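Local coordinates for protein uroporphyrinogen III cosynthase (HemD) (Helicobacter pylori, PDB 3P9Z) that probably catalyses the cyclisation of the linear tetrapyrrole hydroxymethylbilane to the macrocycle uroporphyrinogen III, a step of porphyrin biosynthesis, at residues Lys61-Leu73 with Leu81-Glu93. Numbering follows the deposited sequence. Where two conformers were deposited one is given.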
ATOM      1  N   LYS A  61      20.539   2.876  14.845  1.00 37.67           N
ATOM      2  CA  LYS A  61      19.104   2.940  15.101  1.00 36.41           C
ATOM      3  C   LYS A  61      18.356   1.802  14.394  1.00 35.38           C
ATOM      4  O   LYS A  61      17.434   1.220  14.960  1.00 35.14           O
ATOM      5  CB  LYS A  61      18.506   4.313  14.760  1.00 36.60           C
ATOM      6  CG  LYS A  61      17.103   4.530  15.380  1.00 36.41           C
ATOM      7  CD  LYS A  61      16.495   5.897  15.075  1.00 35.65           C
ATOM      8  CE  LYS A  61      17.073   6.981  15.957  1.00 37.22           C
ATOM      9  NZ  LYS A  61      16.213   8.196  16.034  1.00 35.74           N
ATOM     10  N   LEU A  62      18.784   1.473  13.178  1.00 34.22           N
ATOM     11  CA  LEU A  62      18.201   0.380  12.427  1.00 33.03           C
ATOM     12  C   LEU A  62      18.452  -0.979  13.098  1.00 32.61           C
ATOM     13  O   LEU A  62      17.542  -1.815  13.166  1.00 31.06           O
ATOM     14  CB  LEU A  62      18.707   0.367  10.975  1.00 33.02           C
ATOM     15  CG  LEU A  62      18.264  -0.823  10.097  1.00 33.10           C
ATOM     16  CD1 LEU A  62      16.729  -0.914   9.991  1.00 32.12           C
ATOM     17  CD2 LEU A  62      18.900  -0.767   8.726  1.00 31.35           C
ATOM     18  N   LYS A  63      19.681  -1.201  13.568  1.00 32.48           N
ATOM     19  CA  LYS A  63      20.003  -2.425  14.296  1.00 32.64           C
ATOM     20  C   LYS A  63      19.098  -2.576  15.513  1.00 32.25           C
ATOM     21  O   LYS A  63      18.556  -3.671  15.726  1.00 31.69           O
ATOM     22  CB  LYS A  63      21.483  -2.486  14.719  1.00 33.68           C
ATOM     23  CG  LYS A  63      22.495  -2.595  13.567  1.00 35.48           C
ATOM     24  CD  LYS A  63      22.136  -3.695  12.541  1.00 39.83           C
ATOM     25  CE  LYS A  63      22.141  -5.114  13.140  1.00 42.17           C
ATOM     26  NZ  LYS A  63      21.071  -5.963  12.520  1.00 41.79           N
HETATM   27  N   MSE A  64      18.925  -1.498  16.292  1.00 31.80           N
HETATM   28  CA  MSE A  64      18.014  -1.490  17.440  0.50 32.48           C
HETATM   29  C   MSE A  64      16.612  -1.938  17.019  1.00 31.42           C
HETATM   30  O   MSE A  64      15.997  -2.795  17.650  1.00 31.21           O
HETATM   31  CB  MSE A  64      17.937  -0.083  18.056  0.50 33.51           C
HETATM   32  CG  MSE A  64      19.231   0.432  18.703  0.50 37.49           C
HETATM   33 SE   MSE A  64      19.165   2.371  19.022  0.50 49.55          SE
HETATM   34  CE  MSE A  64      21.015   2.655  19.605  0.50 45.16           C
ATOM     35  N   LEU A  65      16.108  -1.304  15.956  1.00 30.16           N
ATOM     36  CA  LEU A  65      14.779  -1.601  15.424  1.00 29.19           C
ATOM     37  C   LEU A  65      14.643  -3.054  14.944  1.00 29.03           C
ATOM     38  O   LEU A  65      13.583  -3.680  15.119  1.00 29.23           O
ATOM     39  CB  LEU A  65      14.416  -0.641  14.281  1.00 28.63           C
ATOM     40  CG  LEU A  65      13.992   0.791  14.625  1.00 27.62           C
ATOM     41  CD1 LEU A  65      13.812   1.543  13.343  1.00 28.18           C
ATOM     42  CD2 LEU A  65      12.711   0.869  15.445  1.00 25.81           C
ATOM     43  N   GLN A  66      15.705  -3.579  14.339  1.00 28.12           N
ATOM     44  CA  GLN A  66      15.711  -4.963  13.885  1.00 28.58           C
ATOM     45  C   GLN A  66      15.744  -5.940  15.061  1.00 28.61           C
ATOM     46  O   GLN A  66      15.534  -7.150  14.878  1.00 28.43           O
ATOM     47  CB  GLN A  66      16.885  -5.224  12.937  1.00 28.29           C
ATOM     48  CG  GLN A  66      16.568  -4.838  11.496  1.00 28.53           C
ATOM     49  CD  GLN A  66      17.810  -4.693  10.620  1.00 29.68           C
ATOM     50  OE1 GLN A  66      18.919  -4.439  11.106  1.00 30.71           O
ATOM     51  NE2 GLN A  66      17.623  -4.840   9.322  1.00 29.66           N
ATOM     52  N   ASN A  67      15.998  -5.396  16.252  1.00 27.87           N
ATOM     53  CA  ASN A  67      16.088  -6.182  17.479  1.00 28.38           C
ATOM     54  C   ASN A  67      14.804  -6.177  18.320  1.00 27.34           C
ATOM     55  O   ASN A  67      14.710  -6.895  19.297  1.00 27.76           O
ATOM     56  CB  ASN A  67      17.261  -5.687  18.322  1.00 28.71           C
ATOM     57  CG  ASN A  67      17.611  -6.644  19.458  1.00 32.90           C
ATOM     58  OD1 ASN A  67      17.857  -7.843  19.238  1.00 35.72           O
ATOM     59  ND2 ASN A  67      17.629  -6.121  20.684  1.00 34.36           N
ATOM     60  N   ILE A  68      13.830  -5.352  17.946  1.00 26.36           N
ATOM     61  CA  ILE A  68      12.593  -5.213  18.705  1.00 25.55           C
ATOM     62  C   ILE A  68      11.513  -6.082  18.062  1.00 25.20           C
ATOM     63  O   ILE A  68      11.221  -5.918  16.870  1.00 26.08           O
ATOM     64  CB  ILE A  68      12.132  -3.729  18.790  1.00 25.30           C
ATOM     65  CG1 ILE A  68      13.202  -2.875  19.474  1.00 23.96           C
ATOM     66  CG2 ILE A  68      10.763  -3.616  19.503  1.00 24.49           C
ATOM     67  CD1 ILE A  68      13.040  -1.349  19.278  1.00 22.09           C
ATOM     68  N   PRO A  69      10.932  -7.021  18.832  1.00 24.97           N
ATOM     69  CA  PRO A  69       9.908  -7.904  18.239  1.00 24.88           C
ATOM     70  C   PRO A  69       8.858  -7.126  17.422  1.00 24.48           C
ATOM     71  O   PRO A  69       8.276  -6.154  17.916  1.00 23.42           O
ATOM     72  CB  PRO A  69       9.288  -8.607  19.453  1.00 24.61           C
ATOM     73  CG  PRO A  69      10.409  -8.585  20.507  1.00 25.91           C
ATOM     74  CD  PRO A  69      11.128  -7.282  20.282  1.00 25.30           C
ATOM     75  N   ALA A  70       8.662  -7.564  16.174  1.00 24.25           N
ATOM     76  CA  ALA A  70       7.813  -6.890  15.204  1.00 24.62           C
ATOM     77  C   ALA A  70       6.564  -7.717  14.871  1.00 25.50           C
ATOM     78  O   ALA A  70       6.646  -8.940  14.664  1.00 25.44           O
ATOM     79  CB  ALA A  70       8.611  -6.604  13.920  1.00 24.09           C
ATOM     80  N   TYR A  71       5.426  -7.027  14.839  1.00 25.74           N
ATOM     81  CA  TYR A  71       4.128  -7.600  14.533  1.00 26.60           C
ATOM     82  C   TYR A  71       3.646  -7.005  13.221  1.00 27.89           C
ATOM     83  O   TYR A  71       4.015  -5.871  12.859  1.00 26.75           O
ATOM     84  CB  TYR A  71       3.134  -7.304  15.653  1.00 26.30           C
ATOM     85  CG  TYR A  71       3.484  -7.998  16.965  1.00 26.55           C
ATOM     86  CD1 TYR A  71       2.829  -9.166  17.344  1.00 28.43           C
ATOM     87  CD2 TYR A  71       4.471  -7.489  17.807  1.00 26.95           C
ATOM     88  CE1 TYR A  71       3.140  -9.802  18.522  1.00 27.58           C
ATOM     89  CE2 TYR A  71       4.796  -8.116  18.995  1.00 26.71           C
ATOM     90  CZ  TYR A  71       4.132  -9.270  19.341  1.00 26.90           C
ATOM     91  OH  TYR A  71       4.449  -9.909  20.491  1.00 25.72           O
ATOM     92  N   ALA A  72       2.855  -7.784  12.485  1.00 28.76           N
ATOM     93  CA  ALA A  72       2.309  -7.317  11.228  1.00 30.40           C
ATOM     94  C   ALA A  72       0.872  -7.788  11.090  1.00 31.87           C
ATOM     95  O   ALA A  72       0.459  -8.763  11.715  1.00 32.16           O
ATOM     96  CB  ALA A  72       3.150  -7.813  10.066  1.00 30.24           C
ATOM     97  N   LEU A  73       0.112  -7.096  10.265  1.00 33.74           N
ATOM     98  CA  LEU A  73      -1.303  -7.388  10.159  1.00 35.96           C
ATOM     99  C   LEU A  73      -1.624  -8.349   9.023  1.00 36.90           C
ATOM    100  O   LEU A  73      -2.705  -8.951   8.993  1.00 38.17           O
ATOM    101  CB  LEU A  73      -2.101  -6.093  10.041  1.00 35.86           C
ATOM    102  CG  LEU A  73      -2.326  -5.380  11.373  1.00 37.03           C
ATOM    103  CD1 LEU A  73      -3.090  -4.119  11.127  1.00 37.89           C
ATOM    104  CD2 LEU A  73      -3.097  -6.264  12.363  1.00 37.86           C
ATOM    105  N   LEU A  81       9.211  -8.230   6.574  1.00 29.21           N
ATOM    106  CA  LEU A  81       9.980  -8.052   7.792  1.00 29.55           C
ATOM    107  C   LEU A  81      10.999  -9.175   7.965  1.00 29.95           C
ATOM    108  O   LEU A  81      12.180  -8.925   8.234  1.00 29.30           O
ATOM    109  CB  LEU A  81       9.046  -8.014   8.995  1.00 29.09           C
ATOM    110  CG  LEU A  81       8.334  -6.687   9.202  1.00 28.37           C
ATOM    111  CD1 LEU A  81       7.115  -6.904  10.105  1.00 28.09           C
ATOM    112  CD2 LEU A  81       9.309  -5.640   9.765  1.00 26.13           C
ATOM    113  N   GLN A  82      10.520 -10.401   7.775  1.00 30.51           N
ATOM    114  CA  GLN A  82      11.320 -11.606   7.933  1.00 32.47           C
ATOM    115  C   GLN A  82      12.495 -11.603   6.949  1.00 32.55           C
ATOM    116  O   GLN A  82      13.648 -11.806   7.329  1.00 32.41           O
ATOM    117  CB  GLN A  82      10.423 -12.833   7.719  1.00 32.54           C
ATOM    118  CG  GLN A  82      11.127 -14.185   7.696  1.00 36.32           C
ATOM    119  CD  GLN A  82      11.364 -14.787   9.082  1.00 40.89           C
ATOM    120  OE1 GLN A  82      11.499 -16.003   9.211  1.00 44.41           O
ATOM    121  NE2 GLN A  82      11.420 -13.946  10.117  1.00 41.36           N
ATOM    122  N   ASP A  83      12.180 -11.343   5.689  1.00 33.00           N
ATOM    123  CA  ASP A  83      13.170 -11.291   4.620  1.00 33.58           C
ATOM    124  C   ASP A  83      14.230 -10.215   4.817  1.00 33.42           C
ATOM    125  O   ASP A  83      15.337 -10.347   4.318  1.00 33.62           O
ATOM    126  CB  ASP A  83      12.475 -11.098   3.271  1.00 33.91           C
ATOM    127  CG  ASP A  83      11.891 -12.396   2.722  1.00 36.09           C
ATOM    128  OD1 ASP A  83      12.010 -13.449   3.375  1.00 38.47           O
ATOM    129  OD2 ASP A  83      11.322 -12.368   1.616  1.00 42.01           O
ATOM    130  N   HIS A  84      13.901  -9.151   5.542  1.00 32.93           N
ATOM    131  CA  HIS A  84      14.861  -8.066   5.702  1.00 32.95           C
ATOM    132  C   HIS A  84      15.477  -7.947   7.093  1.00 32.36           C
ATOM    133  O   HIS A  84      15.851  -6.860   7.519  1.00 32.71           O
ATOM    134  CB  HIS A  84      14.270  -6.741   5.189  1.00 32.80           C
ATOM    135  CG  HIS A  84      14.078  -6.719   3.704  1.00 33.97           C
ATOM    136  ND1 HIS A  84      15.094  -6.406   2.825  1.00 35.68           N
ATOM    137  CD2 HIS A  84      12.996  -7.005   2.940  1.00 34.15           C
ATOM    138  CE1 HIS A  84      14.643  -6.488   1.584  1.00 35.37           C
ATOM    139  NE2 HIS A  84      13.374  -6.853   1.626  1.00 34.31           N
ATOM    140  N   HIS A  85      15.572  -9.081   7.793  1.00 32.27           N
ATOM    141  CA  HIS A  85      16.358  -9.210   9.033  1.00 31.98           C
ATOM    142  C   HIS A  85      15.762  -8.533  10.281  1.00 30.69           C
ATOM    143  O   HIS A  85      16.464  -8.264  11.252  1.00 30.35           O
ATOM    144  CB  HIS A  85      17.822  -8.794   8.794  1.00 32.81           C
ATOM    145  CG  HIS A  85      18.448  -9.483   7.618  1.00 36.77           C
ATOM    146  ND1 HIS A  85      19.228  -8.823   6.693  1.00 40.61           N
ATOM    147  CD2 HIS A  85      18.373 -10.770   7.193  1.00 40.50           C
ATOM    148  CE1 HIS A  85      19.622  -9.675   5.762  1.00 41.59           C
ATOM    149  NE2 HIS A  85      19.117 -10.864   6.042  1.00 40.94           N
ATOM    150  N   PHE A  86      14.462  -8.278  10.257  1.00 29.45           N
ATOM    151  CA  PHE A  86      13.785  -7.806  11.458  1.00 28.32           C
ATOM    152  C   PHE A  86      13.470  -9.018  12.320  1.00 28.02           C
ATOM    153  O   PHE A  86      13.416 -10.149  11.817  1.00 27.96           O
ATOM    154  CB  PHE A  86      12.530  -7.015  11.099  1.00 27.96           C
ATOM    155  CG  PHE A  86      12.823  -5.626  10.593  1.00 27.00           C
ATOM    156  CD1 PHE A  86      13.256  -5.423   9.288  1.00 26.83           C
ATOM    157  CD2 PHE A  86      12.670  -4.528  11.426  1.00 25.91           C
ATOM    158  CE1 PHE A  86      13.531  -4.133   8.823  1.00 26.73           C
ATOM    159  CE2 PHE A  86      12.941  -3.230  10.973  1.00 25.83           C
ATOM    160  CZ  PHE A  86      13.376  -3.032   9.678  1.00 25.50           C
ATOM    161  N   LYS A  87      13.328  -8.777  13.616  1.00 27.12           N
ATOM    162  CA  LYS A  87      12.892  -9.776  14.570  1.00 26.68           C
ATOM    163  C   LYS A  87      11.359  -9.917  14.563  1.00 26.21           C
ATOM    164  O   LYS A  87      10.632  -9.097  15.130  1.00 26.20           O
ATOM    165  CB  LYS A  87      13.380  -9.392  15.969  1.00 26.55           C
ATOM    166  CG  LYS A  87      12.971 -10.375  17.054  1.00 26.69           C
ATOM    167  CD  LYS A  87      13.433  -9.899  18.426  1.00 26.81           C
ATOM    168  CE  LYS A  87      14.902 -10.225  18.658  1.00 26.13           C
ATOM    169  NZ  LYS A  87      15.439  -9.416  19.790  1.00 26.31           N
ATOM    170  N   VAL A  88      10.862 -10.975  13.940  1.00 26.08           N
ATOM    171  CA  VAL A  88       9.410 -11.164  13.853  1.00 25.37           C
ATOM    172  C   VAL A  88       8.873 -11.918  15.078  1.00 25.69           C
ATOM    173  O   VAL A  88       9.315 -13.027  15.371  1.00 25.80           O
ATOM    174  CB  VAL A  88       9.012 -11.888  12.542  1.00 25.33           C
ATOM    175  CG1 VAL A  88       7.510 -12.008  12.436  1.00 24.07           C
ATOM    176  CG2 VAL A  88       9.591 -11.136  11.328  1.00 25.11           C
ATOM    177  N   ALA A  89       7.915 -11.316  15.776  1.00 25.67           N
ATOM    178  CA  ALA A  89       7.332 -11.925  16.969  1.00 26.80           C
ATOM    179  C   ALA A  89       6.487 -13.150  16.662  1.00 27.37           C
ATOM    180  O   ALA A  89       5.904 -13.262  15.582  1.00 27.42           O
ATOM    181  CB  ALA A  89       6.511 -10.906  17.733  1.00 26.32           C
ATOM    182  N   PHE A  90       6.446 -14.072  17.625  1.00 28.24           N
ATOM    183  CA  PHE A  90       5.549 -15.211  17.612  1.00 29.26           C
ATOM    184  C   PHE A  90       4.102 -14.727  17.500  1.00 30.28           C
ATOM    185  O   PHE A  90       3.644 -13.956  18.335  1.00 30.02           O
ATOM    186  CB  PHE A  90       5.730 -16.023  18.901  1.00 29.07           C
ATOM    187  CG  PHE A  90       4.808 -17.215  19.010  1.00 29.37           C
ATOM    188  CD1 PHE A  90       5.068 -18.381  18.294  1.00 29.65           C
ATOM    189  CD2 PHE A  90       3.680 -17.172  19.841  1.00 31.60           C
ATOM    190  CE1 PHE A  90       4.219 -19.497  18.408  1.00 30.12           C
ATOM    191  CE2 PHE A  90       2.823 -18.285  19.966  1.00 30.91           C
ATOM    192  CZ  PHE A  90       3.100 -19.446  19.239  1.00 30.43           C
HETATM  193  N   MSE A  91       3.386 -15.168  16.464  1.00 31.78           N
HETATM  194  CA  MSE A  91       1.986 -14.747  16.288  1.00 33.15           C
HETATM  195  C   MSE A  91       0.975 -15.909  16.280  1.00 33.69           C
HETATM  196  O   MSE A  91      -0.157 -15.738  15.829  1.00 33.57           O
HETATM  197  CB  MSE A  91       1.824 -13.848  15.052  1.00 34.23           C
HETATM  198  CG  MSE A  91       2.286 -12.388  15.267  1.00 37.14           C
HETATM  199 SE   MSE A  91       2.464 -11.315  13.610  1.00 48.72          SE
HETATM  200  CE  MSE A  91       4.027 -12.186  12.834  1.00 42.64           C
ATOM    201  N   GLY A  92       1.402 -17.057  16.770  1.00 34.06           N
ATOM    202  CA  GLY A  92       0.545 -18.194  16.910  1.00 34.24           C
ATOM    203  C   GLY A  92       0.604 -19.194  15.789  1.00 34.73           C
ATOM    204  O   GLY A  92       1.144 -18.953  14.752  1.00 34.01           O
ATOM    205  N   GLU A  93       0.006 -20.335  16.044  1.00 35.60           N
ATOM    206  CA  GLU A  93      -0.093 -21.389  15.079  1.00 36.51           C
ATOM    207  C   GLU A  93      -1.228 -21.093  14.139  1.00 36.43           C
ATOM    208  O   GLU A  93      -2.200 -20.494  14.501  1.00 36.98           O
ATOM    209  CB  GLU A  93      -0.316 -22.718  15.770  1.00 36.60           C
ATOM    210  CG  GLU A  93       0.836 -23.193  16.556  1.00 38.41           C
ATOM    211  CD  GLU A  93       0.473 -24.226  17.603  1.00 42.03           C
ATOM    212  OE1 GLU A  93      -0.173 -23.851  18.598  1.00 44.47           O
ATOM    213  OE2 GLU A  93       0.830 -25.391  17.457  1.00 39.93           O
TER
HETATM  214  O   HOH W   1      12.287  -6.120  14.512  1.00 28.76           O
HETATM  215  O   HOH W   2       4.279 -12.579  20.721  1.00 36.29           O
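Two backbone hydrogen bonds tie A70 to the chain that follows helix 75-83: A70 N donates to K87 O (2.7 Å), and A89 N to A70 O (2.9 Å), a single parallel beta bridge of A70 with V88. Nearer helix 60-66, K87 N makes a weak bond to Q66 O and also donates to a water that reaches L65 O and I68 O. The K87 side chain leaves with CG anti to the backbone N (chi1 180°) and runs beside the P69 ring; the bend at chi3 (-81°) brings NZ to hydrogen-bond both N67 O (2.7 Å) and N67 OD1 (2.9 Å), the latter from well above the side-chain amide plane. Q66 lays CG over the centre of the F86 ring, 3.8 Å from the centroid, while its NE2 makes a weak bond to H84 O and its OE1 accepts from K63 NZ. L62 CD1 meets F86 CZ. Farther along, A89 CB sits over one face of Y71, 3.3 Å from CZ, and M91 adds an oblique Met-aromatic contact through selenium; a water links Y71 OH to F90 O. L81 CD1 packs on A70 and A72. H85, at positive phi, closes helix 75-83 in a Schellman motif, sending the chain alongside edge strand 70-72 in the same direction, with parallel strand 40-43 on that strand's other side, in an alpha/beta domain of the uroporphyrinogen-III synthase fold.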